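Local coordinates for protein SsRai1 (Scheffersomyces stipitis, PDB 5BTO) that removes NAD caps, N7-methylguanosine caps and 5'-triphosphate ends from RNA as a metal-dependent hydrolase, and binds and stimulates the exoribonuclease RAT1, at residues L124-N129 and K275-W280; A281-M286 and Y308-I313; G38-D43 and M87-T92. All coordinates share one frame; numbering follows the deposited sequence.

Contact 1 of 3, residues L124-N129 and K275-W280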
# COMPACT_ATOMS: atom_id res chain seq x y z
N LEU A 124 7.62 -11.13 -4.85
CA LEU A 124 6.17 -11.20 -4.65
C LEU A 124 5.29 -10.44 -5.67
O LEU A 124 4.29 -10.98 -6.12
CB LEU A 124 5.83 -10.79 -3.20
CG LEU A 124 4.36 -10.84 -2.74
CD1 LEU A 124 4.27 -11.10 -1.22
CD2 LEU A 124 3.60 -9.55 -3.11
N PRO A 125 5.66 -9.20 -6.03
CA PRO A 125 4.79 -8.44 -6.94
C PRO A 125 4.50 -9.16 -8.26
O PRO A 125 3.48 -8.87 -8.90
CB PRO A 125 5.59 -7.17 -7.22
CG PRO A 125 6.45 -7.00 -6.00
CD PRO A 125 6.81 -8.40 -5.57
N TYR A 126 5.39 -10.06 -8.67
CA TYR A 126 5.26 -10.73 -9.96
C TYR A 126 4.97 -12.22 -9.79
O TYR A 126 5.03 -13.01 -10.74
CB TYR A 126 6.49 -10.46 -10.84
CG TYR A 126 6.68 -8.97 -11.01
CD1 TYR A 126 5.71 -8.19 -11.65
CD2 TYR A 126 7.78 -8.32 -10.46
CE1 TYR A 126 5.86 -6.82 -11.77
CE2 TYR A 126 7.93 -6.94 -10.58
CZ TYR A 126 6.96 -6.20 -11.23
OH TYR A 126 7.10 -4.84 -11.35
N ASN A 127 4.60 -12.58 -8.56
CA ASN A 127 4.26 -13.95 -8.21
C ASN A 127 3.08 -13.97 -7.25
O ASN A 127 3.15 -14.54 -6.16
CB ASN A 127 5.47 -14.64 -7.60
CG ASN A 127 6.54 -14.93 -8.63
OD1 ASN A 127 6.42 -15.89 -9.39
ND2 ASN A 127 7.55 -14.08 -8.70
N LEU A 128 1.98 -13.37 -7.68
CA LEU A 128 0.86 -13.10 -6.77
C LEU A 128 0.04 -14.34 -6.41
O LEU A 128 -0.87 -14.26 -5.59
CB LEU A 128 -0.04 -11.99 -7.31
CG LEU A 128 0.63 -10.63 -7.45
CD1 LEU A 128 -0.21 -9.69 -8.31
CD2 LEU A 128 0.90 -10.02 -6.08
N ASN A 129 0.36 -15.48 -7.01
CA ASN A 129 -0.35 -16.71 -6.68
C ASN A 129 0.39 -17.56 -5.65
O ASN A 129 -0.12 -18.59 -5.22
CB ASN A 129 -0.60 -17.54 -7.94
CG ASN A 129 -1.46 -16.81 -8.94
OD1 ASN A 129 -2.46 -16.17 -8.58
ND2 ASN A 129 -1.08 -16.88 -10.22
N LYS A 275 11.87 -17.61 -14.15
CA LYS A 275 12.98 -18.24 -13.44
C LYS A 275 14.16 -17.29 -13.36
O LYS A 275 14.83 -17.19 -12.32
CB LYS A 275 13.42 -19.53 -14.15
CG LYS A 275 12.38 -20.66 -14.14
CD LYS A 275 12.89 -21.88 -14.90
CE LYS A 275 11.82 -22.94 -15.06
NZ LYS A 275 12.34 -24.12 -15.80
N LEU A 276 14.43 -16.60 -14.46
CA LEU A 276 15.56 -15.68 -14.53
C LEU A 276 15.38 -14.53 -13.54
O LEU A 276 16.35 -14.11 -12.90
CB LEU A 276 15.74 -15.16 -15.96
CG LEU A 276 16.98 -14.31 -16.26
CD1 LEU A 276 18.27 -15.12 -16.04
CD2 LEU A 276 16.94 -13.78 -17.68
N PHE A 277 14.15 -14.04 -13.41
CA PHE A 277 13.87 -13.00 -12.42
C PHE A 277 14.13 -13.51 -11.00
O PHE A 277 14.74 -12.82 -10.19
CB PHE A 277 12.41 -12.53 -12.55
CG PHE A 277 11.96 -11.61 -11.43
CD1 PHE A 277 12.60 -10.40 -11.22
CD2 PHE A 277 10.89 -11.95 -10.63
CE1 PHE A 277 12.19 -9.54 -10.20
CE2 PHE A 277 10.46 -11.12 -9.60
CZ PHE A 277 11.11 -9.90 -9.39
N LYS A 278 13.64 -14.71 -10.68
CA LYS A 278 13.92 -15.29 -9.36
C LYS A 278 15.42 -15.48 -9.13
O LYS A 278 15.92 -15.23 -8.04
CB LYS A 278 13.16 -16.60 -9.15
CG LYS A 278 11.67 -16.38 -8.83
CD LYS A 278 10.98 -17.69 -8.45
CE LYS A 278 9.47 -17.50 -8.23
NZ LYS A 278 8.68 -17.58 -9.51
N THR A 279 16.14 -15.92 -10.15
CA THR A 279 17.58 -16.06 -10.04
C THR A 279 18.25 -14.70 -9.80
O THR A 279 19.15 -14.59 -8.96
CB THR A 279 18.18 -16.74 -11.28
OG1 THR A 279 17.69 -18.08 -11.36
CG2 THR A 279 19.73 -16.76 -11.20
N TRP A 280 17.83 -13.68 -10.53
CA TRP A 280 18.35 -12.34 -10.29
C TRP A 280 18.12 -11.95 -8.82
O TRP A 280 19.01 -11.43 -8.13
CB TRP A 280 17.70 -11.29 -11.22
CG TRP A 280 18.05 -9.92 -10.75
CD1 TRP A 280 19.23 -9.25 -10.96
CD2 TRP A 280 17.25 -9.07 -9.91
NE1 TRP A 280 19.20 -8.04 -10.32
CE2 TRP A 280 18.00 -7.90 -9.67
CE3 TRP A 280 15.97 -9.19 -9.35
CZ2 TRP A 280 17.51 -6.85 -8.89
CZ3 TRP A 280 15.49 -8.14 -8.57
CH2 TRP A 280 16.26 -6.99 -8.36
O HOH W 1 9.29 -15.13 -11.03

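Contact 2 of 3, residues A281-M286 and Y308-I313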
# COMPACT_ATOMS: atom_id res chain seq x y z
N ALA A 281 16.90 -12.18 -8.34
CA ALA A 281 16.57 -11.78 -6.97
C ALA A 281 17.49 -12.47 -5.96
O ALA A 281 18.03 -11.81 -5.06
CB ALA A 281 15.10 -12.08 -6.64
N GLN A 282 17.68 -13.77 -6.12
CA GLN A 282 18.53 -14.56 -5.22
C GLN A 282 19.97 -14.06 -5.23
O GLN A 282 20.60 -13.89 -4.18
CB GLN A 282 18.55 -16.02 -5.66
CG GLN A 282 17.26 -16.76 -5.44
CD GLN A 282 17.35 -18.19 -5.95
OE1 GLN A 282 18.45 -18.73 -6.14
NE2 GLN A 282 16.19 -18.81 -6.16
N CYS A 283 20.48 -13.83 -6.43
CA CYS A 283 21.88 -13.43 -6.59
C CYS A 283 22.11 -12.00 -6.15
O CYS A 283 23.12 -11.70 -5.51
CB CYS A 283 22.33 -13.64 -8.03
SG CYS A 283 22.44 -15.40 -8.43
N PHE A 284 21.16 -11.12 -6.47
CA PHE A 284 21.28 -9.72 -6.09
C PHE A 284 21.32 -9.57 -4.56
O PHE A 284 22.16 -8.83 -4.03
CB PHE A 284 20.10 -8.92 -6.66
CG PHE A 284 20.11 -7.48 -6.26
CD1 PHE A 284 20.92 -6.58 -6.92
CD2 PHE A 284 19.30 -7.03 -5.23
CE1 PHE A 284 20.93 -5.25 -6.56
CE2 PHE A 284 19.30 -5.70 -4.86
CZ PHE A 284 20.12 -4.81 -5.52
N LEU A 285 20.42 -10.26 -3.88
CA LEU A 285 20.38 -10.21 -2.42
C LEU A 285 21.64 -10.74 -1.78
O LEU A 285 22.08 -10.23 -0.74
CB LEU A 285 19.17 -10.97 -1.87
CG LEU A 285 17.81 -10.34 -2.15
CD1 LEU A 285 16.69 -11.29 -1.71
CD2 LEU A 285 17.70 -9.01 -1.41
N MET A 286 22.24 -11.77 -2.39
CA MET A 286 23.42 -12.40 -1.81
C MET A 286 24.74 -11.78 -2.28
O MET A 286 25.79 -12.15 -1.77
CB MET A 286 23.47 -13.89 -2.14
CG MET A 286 22.61 -14.78 -1.24
SD MET A 286 23.02 -14.72 0.51
CE MET A 286 24.56 -15.63 0.64
N TYR A 308 25.77 -15.33 -17.38
CA TYR A 308 25.20 -14.01 -17.15
C TYR A 308 25.99 -13.29 -16.08
O TYR A 308 26.47 -13.93 -15.15
CB TYR A 308 23.76 -14.13 -16.63
CG TYR A 308 22.78 -14.72 -17.61
CD1 TYR A 308 22.76 -16.08 -17.86
CD2 TYR A 308 21.87 -13.91 -18.28
CE1 TYR A 308 21.87 -16.63 -18.77
CE2 TYR A 308 20.98 -14.45 -19.18
CZ TYR A 308 20.99 -15.81 -19.42
OH TYR A 308 20.11 -16.38 -20.32
N LYS A 309 26.11 -11.98 -16.19
CA LYS A 309 26.45 -11.20 -15.00
C LYS A 309 25.13 -10.75 -14.38
O LYS A 309 24.23 -10.30 -15.08
CB LYS A 309 27.39 -10.03 -15.28
CG LYS A 309 26.94 -8.97 -16.26
CD LYS A 309 28.01 -7.87 -16.32
CE LYS A 309 27.62 -6.75 -17.28
NZ LYS A 309 28.61 -5.64 -17.25
N THR A 310 25.02 -10.89 -13.06
CA THR A 310 23.78 -10.57 -12.37
C THR A 310 23.27 -9.18 -12.74
O THR A 310 22.07 -8.97 -12.97
CB THR A 310 23.98 -10.71 -10.86
OG1 THR A 310 24.41 -12.04 -10.57
CG2 THR A 310 22.67 -10.43 -10.09
N GLU A 311 24.18 -8.22 -12.83
CA GLU A 311 23.77 -6.83 -13.03
C GLU A 311 23.19 -6.55 -14.41
O GLU A 311 22.59 -5.50 -14.62
CB GLU A 311 24.93 -5.88 -12.74
CG GLU A 311 26.14 -6.08 -13.64
CD GLU A 311 27.27 -5.12 -13.31
OE1 GLU A 311 27.06 -4.19 -12.50
OE2 GLU A 311 28.38 -5.29 -13.87
N GLU A 312 23.38 -7.46 -15.37
CA GLU A 312 22.83 -7.26 -16.71
C GLU A 312 21.42 -7.85 -16.85
O GLU A 312 20.74 -7.59 -17.85
CB GLU A 312 23.76 -7.80 -17.81
CG GLU A 312 23.70 -9.31 -18.02
CD GLU A 312 24.78 -9.81 -18.99
OE1 GLU A 312 25.03 -9.12 -20.01
OE2 GLU A 312 25.37 -10.88 -18.74
N ILE A 313 20.98 -8.61 -15.86
CA ILE A 313 19.69 -9.29 -15.99
C ILE A 313 18.48 -8.33 -16.02
O ILE A 313 17.57 -8.52 -16.82
CB ILE A 313 19.48 -10.39 -14.92
CG1 ILE A 313 20.49 -11.53 -15.14
CG2 ILE A 313 18.05 -10.93 -14.98
CD1 ILE A 313 20.50 -12.59 -14.04

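Contact 3 of 3, residues G38-D43 and M87-T92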
# COMPACT_ATOMS: atom_id res chain seq x y z
N GLY A 38 24.69 -35.52 5.82
CA GLY A 38 23.65 -34.66 6.35
C GLY A 38 24.03 -33.99 7.65
O GLY A 38 23.20 -33.37 8.31
N GLU A 39 25.30 -34.11 8.02
CA GLU A 39 25.81 -33.47 9.23
C GLU A 39 26.30 -32.06 8.93
O GLU A 39 26.78 -31.78 7.83
CB GLU A 39 26.95 -34.30 9.83
CG GLU A 39 26.56 -35.73 10.18
CD GLU A 39 25.69 -35.82 11.43
OE1 GLU A 39 25.68 -34.85 12.22
OE2 GLU A 39 25.03 -36.86 11.63
N PHE A 40 26.20 -31.17 9.91
CA PHE A 40 26.63 -29.79 9.71
C PHE A 40 28.10 -29.56 10.07
O PHE A 40 28.62 -30.16 11.02
CB PHE A 40 25.72 -28.82 10.47
CG PHE A 40 24.35 -28.69 9.87
CD1 PHE A 40 24.15 -27.89 8.76
CD2 PHE A 40 23.28 -29.40 10.38
CE1 PHE A 40 22.90 -27.78 8.18
CE2 PHE A 40 22.03 -29.30 9.81
CZ PHE A 40 21.83 -28.48 8.72
N VAL A 41 28.76 -28.71 9.28
CA VAL A 41 30.17 -28.39 9.45
C VAL A 41 30.31 -26.90 9.71
O VAL A 41 29.78 -26.09 8.95
CB VAL A 41 30.96 -28.74 8.18
CG1 VAL A 41 32.45 -28.54 8.40
CG2 VAL A 41 30.65 -30.17 7.75
N TYR A 42 31.02 -26.53 10.78
CA TYR A 42 31.08 -25.13 11.23
C TYR A 42 32.47 -24.50 11.23
O TYR A 42 32.59 -23.28 11.24
CB TYR A 42 30.46 -24.99 12.63
CG TYR A 42 29.00 -25.36 12.67
CD1 TYR A 42 28.04 -24.52 12.12
CD2 TYR A 42 28.57 -26.56 13.24
CE1 TYR A 42 26.70 -24.86 12.15
CE2 TYR A 42 27.23 -26.90 13.28
CZ TYR A 42 26.30 -26.04 12.72
OH TYR A 42 24.96 -26.36 12.74
N ASP A 43 33.51 -25.34 11.22
CA ASP A 43 34.89 -24.84 11.22
C ASP A 43 35.19 -24.18 9.89
O ASP A 43 34.99 -24.79 8.84
CB ASP A 43 35.87 -25.98 11.47
CG ASP A 43 37.32 -25.50 11.47
OD1 ASP A 43 37.94 -25.48 10.39
OD2 ASP A 43 37.83 -25.15 12.54
N MET A 87 16.69 -22.43 11.46
CA MET A 87 17.33 -21.35 12.18
C MET A 87 18.38 -21.90 13.16
O MET A 87 19.33 -21.20 13.51
CB MET A 87 16.29 -20.48 12.90
CG MET A 87 16.84 -19.24 13.61
SD MET A 87 17.66 -18.01 12.55
CE MET A 87 16.36 -17.63 11.39
N LYS A 88 18.22 -23.15 13.58
CA LYS A 88 19.10 -23.74 14.58
C LYS A 88 20.55 -23.78 14.12
O LYS A 88 21.47 -23.37 14.84
CB LYS A 88 18.64 -25.15 14.95
CG LYS A 88 17.23 -25.23 15.49
CD LYS A 88 16.83 -26.68 15.74
CE LYS A 88 15.43 -26.77 16.31
NZ LYS A 88 14.41 -26.15 15.42
N CYS A 89 20.77 -24.29 12.91
CA CYS A 89 22.13 -24.37 12.38
C CYS A 89 22.71 -22.98 12.11
O CYS A 89 23.89 -22.73 12.38
CB CYS A 89 22.23 -25.29 11.15
SG CYS A 89 21.14 -24.91 9.74
N LEU A 90 21.89 -22.07 11.59
CA LEU A 90 22.32 -20.69 11.41
C LEU A 90 22.76 -20.08 12.74
O LEU A 90 23.81 -19.44 12.82
CB LEU A 90 21.20 -19.85 10.76
CG LEU A 90 21.49 -18.36 10.58
CD1 LEU A 90 22.84 -18.14 9.88
CD2 LEU A 90 20.34 -17.67 9.81
N LEU A 91 21.97 -20.28 13.79
CA LEU A 91 22.34 -19.74 15.09
C LEU A 91 23.59 -20.40 15.66
O LEU A 91 24.38 -19.75 16.34
CB LEU A 91 21.20 -19.87 16.09
CG LEU A 91 19.99 -19.03 15.69
CD1 LEU A 91 18.90 -19.16 16.73
CD2 LEU A 91 20.40 -17.57 15.49
N THR A 92 23.77 -21.68 15.39
CA THR A 92 24.99 -22.36 15.82
C THR A 92 26.21 -21.72 15.16
O THR A 92 27.20 -21.41 15.82
CB THR A 92 24.94 -23.87 15.51
OG1 THR A 92 23.83 -24.47 16.20
CG2 THR A 92 26.24 -24.56 15.96

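Contact 1 of 3, residues L124-N129 and K275-W280
The Y126 ring turns its edge to the face of F277 in an offset edge-to-face stack, with the ring centroids 5.7 Å apart and the planes at 79°. Y126 CD2 does the touching, 3.8 Å from F277 CZ. One face of the tyrosine is covered by its neighbour P125, whose CB sits over the ring centre. At the edge of the F277 ring the neighbours are polar: N127 ND2, 4.2 Å from F277 CE2, and a water in the ring plane. F277 gets there because its CG is anti to the backbone N (chi1 171°), which sends the ring out from helix 266-286.

This is where the loop between helix 115-123 and strand 132-139 meets that helix, within the PD-(D/E)XK nuclease fold; I331 of a further loop touches both side chains, and I317 of helix 313-318 packs on F277.

Beside the aromatic pair, the lysine and asparagine reach toward each other from opposite directions. K278 bends at its last torsion (chi4 85°) and NZ donates to N127 OD1 over 2.8 Å, coming from above the carbonyl plane. The same water accepts from N127 ND2 at 3.1 Å and from K278 NZ at 2.9 Å, bridging the two. N127 ND2 also donates to A123 O, which fixes the rotation of the amide.

Contact 2 of 3, residues A281-M286 and Y308-I313
C283 and T310 meet where the last turns of helix 266-286 pack against the 3-10 turn that follows strand 302-309, an edge strand of the four-stranded mixed sheet in this PD-(D/E)XK nuclease fold. Between the two segments the chain passes through strand 290-296, so helix, inner strand and edge strand follow one another in sequence.

Along the helix, A281 and Q282 look elsewhere: A281 packs on L122 of helix 115-123, while OE1 of Q282, a substrate-binding residue, accepts a hydrogen bond from K258 NZ, another substrate-binding side chain. C283 faces the 3-10 turn. Its CB lies 3.7 Å from T310 OG1 and 3.8 Å from T310 CG2, so the methylene meets both branches of the threonine. The cysteine side chain also touches V291 and the metal ligand E256. F284 follows with its backbone, N lying 4.0 Å from T310 CG2, and its ring meets that of W280 one turn earlier. L285 and M286 carry the helix on to T119 and R115 of helix 115-123.

Across the contact, the chain leaves the strand in a short 3-10 turn at 310-312. E312 OE2 ties that turn back, accepting from K309 N at 2.9 Å with a nearly straight N-H...O angle of 167°. With CG2 anti to its backbone N, T310 presents the methyl to the helix, while its OG1, anti to the carbonyl carbon (chi1 -58°), is hydrogen-bonded to I288 O.

Contact 3 of 3, residues G38-D43 and M87-T92
Strand 40-41 and the residue after it run past the first turns of helix 87-101, with CA atoms 7.5 Å apart at F40 and C89 and 8.1 Å at Y42 and T92. It is an edge strand of the ten-stranded mixed sheet, and the helix lies across it, C89 touching F32 of strand 27-34 and Y114 of strand 111-114.

C89 works on two aromatics. Its CB stands almost squarely over the F40 face, 3.9 Å from the ring centroid and 9° off the normal, a CH-pi contact. The sulfur, placed between backbone N and carbonyl carbon (chi1 56°), comes obliquely to the same ring, C89 SG lying 3.7 Å from F40 CE1. Y42 brings its hydroxyl end to the cysteine, with OH 3.3 Å from C89 CB, and takes the T92 methyl over one face. A leucine in place of Y42 would probably strip T92 CG2 of its flat aromatic partner and open a gap beside C89 CB.

T92 OG1 turns back to its own helix and donates to K88 O, 37° out of the carbonyl plane; K88 O also accepts from T92 N. T92 CG2 sits 3.7 Å from the Y42 centroid, offset toward the rim.

Overall arrangement
Contacts 1 and 2 share helix 266-286, lie in series along the chain and have centres 13 Å apart. They touch directly: W280 CD1 lies 3.5 Å from T310 O, and L276 CG is 3.8 Å from I313 CG2. Both lie close to the substrate- and metal-binding residues: contact 2 contains Q282 and has the C283 side chain about 4 Å from that of the metal ligand E256, while contact 1 comes near through K278, whose side chain is about 7 Å from that of K258. Contact 3 stands apart, its centre about 29 Å from contact 1 and 26 Å from contact 2, yet its C89 side chain comes within about 4 Å of that of substrate-binding Y114.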